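Local coordinates for protein (R)-specific secondary-alkylsulfatase (Pseudomonas sp., PDB 4AXH) that hydrolyses (R)-secondary-alkyl sulfates to (S)-secondary alcohols and sulfate with inversion of configuration, as a zinc-dependent homodimeric enzyme, at residues S290-P293 against S294-N297. Sequence-based numbering, arbitrary orientation.
Sequences SEAP and SDMN. With ZN (zinc ion), chain D.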
loop_
_atom_site.group_PDB
_atom_site.type_symbol
_atom_site.label_atom_id
_atom_site.label_comp_id
_atom_site.label_asym_id
_atom_site.label_seq_id
_atom_site.Cartn_x
_atom_site.Cartn_y
_atom_site.Cartn_z
ATOM N N SER A 290 -13.080 3.740 1.389
ATOM C CA SER A 290 -13.095 2.890 2.594
ATOM C C SER A 290 -13.091 1.381 2.184
ATOM O O SER A 290 -12.067 0.908 1.716
ATOM C CB SER A 290 -14.248 3.288 3.520
ATOM O OG SER A 290 -15.501 3.240 2.872
ATOM N N GLU A 291 -14.225 0.654 2.303
ATOM C CA GLU A 291 -14.328 -0.752 1.911
ATOM C C GLU A 291 -14.178 -0.928 0.355
ATOM O O GLU A 291 -13.737 -1.984 -0.099
ATOM C CB GLU A 291 -15.663 -1.324 2.427
ATOM C CG GLU A 291 -15.819 -2.818 2.208
ATOM C CD GLU A 291 -16.549 -3.170 0.933
ATOM O OE1 GLU A 291 -17.154 -2.255 0.329
ATOM O OE2 GLU A 291 -16.579 -4.369 0.578
ATOM N N ALA A 292 -14.577 0.094 -0.442
ATOM C CA ALA A 292 -14.484 0.093 -1.897
ATOM C C ALA A 292 -14.115 1.481 -2.392
ATOM O O ALA A 292 -14.491 2.460 -1.747
ATOM C CB ALA A 292 -15.800 -0.339 -2.526
ATOM N N PRO A 293 -13.403 1.607 -3.545
ATOM C CA PRO A 293 -13.027 2.947 -4.066
ATOM C C PRO A 293 -14.214 3.850 -4.401
ATOM O O PRO A 293 -14.186 5.050 -4.094
ATOM C CB PRO A 293 -12.192 2.630 -5.302
ATOM C CG PRO A 293 -11.679 1.248 -5.050
ATOM C CD PRO A 293 -12.840 0.549 -4.403
ATOM N N SER A 294 -15.259 3.271 -5.011
ATOM C CA SER A 294 -16.506 3.958 -5.347
ATOM C C SER A 294 -17.481 3.321 -4.390
ATOM O O SER A 294 -17.737 2.118 -4.487
ATOM C CB SER A 294 -16.889 3.706 -6.807
ATOM O OG SER A 294 -17.920 4.600 -7.170
ATOM N N ASP A 295 -17.931 4.089 -3.390
ATOM C CA ASP A 295 -18.724 3.569 -2.267
ATOM C C ASP A 295 -19.626 4.623 -1.635
ATOM O O ASP A 295 -19.320 5.808 -1.671
ATOM C CB ASP A 295 -17.705 3.061 -1.209
ATOM C CG ASP A 295 -18.195 2.251 -0.041
ATOM O OD1 ASP A 295 -19.280 1.627 -0.154
ATOM O OD2 ASP A 295 -17.481 2.211 0.971
ATOM N N MET A 296 -20.709 4.174 -0.990
ATOM C CA MET A 296 -21.654 5.054 -0.320
ATOM C C MET A 296 -22.614 4.329 0.600
ATOM O O MET A 296 -22.852 3.136 0.437
ATOM C CB MET A 296 -22.442 5.929 -1.334
ATOM C CG MET A 296 -23.453 5.182 -2.168
ATOM S SD MET A 296 -24.011 6.220 -3.505
ATOM C CE MET A 296 -25.282 5.166 -4.247
ATOM N N ASN A 297 -23.218 5.085 1.532
ATOM C CA ASN A 297 -24.261 4.593 2.442
ATOM C C ASN A 297 -25.592 5.189 1.957
ATOM O O ASN A 297 -25.613 6.181 1.234
ATOM C CB ASN A 297 -23.990 5.015 3.896
ATOM C CG ASN A 297 -22.741 4.447 4.505
ATOM O OD1 ASN A 297 -22.391 3.280 4.302
ATOM N ND2 ASN A 297 -22.070 5.247 5.316
HETATM ZN ZN ZN D . -17.994 -4.753 -1.015
HETATM O O HOH W 1 -18.346 -6.748 -1.517
#
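D295 OD2 meets S290 OG at 2.9 Å, a close polar pair across the loop. With chi1 at 56°, S290 OG sits between its own backbone N and carbonyl carbon; the hydroxyl is hydrogen-bonded to T287 O and weakly to N311 OD1. Nearer the backbone, D295 CB sits 3.3 Å from A292 O, and the methyl of A292 packs alongside it with CB to CB at 4.1 Å. E291 OE2 binds the zinc ion at 2.2 Å, whereas E291 OE1, the other oxygen, stays 3.0 Å from the metal, so E291 binds through OE2. A bend at chi2 (-94°) turns the carboxylate toward the metal, whose coordination is completed by H179, H181, D310 and a water. E291 thus serves one zinc of the binuclear centre of the metallo-beta-lactamase fold, from the loop between strands 280-286 and 296-300; D310 is shared by both zincs. D295 OD1, which accepts a weak bond from M296 N, lies 4.5 Å from E291 OE1, and the zinc ion probably offsets the repulsion between the two acids. Farther out, S294 OG bonds S208 O, while N297 pairs through OD1 with N311 ND2 and through ND2 with Q285 OE1.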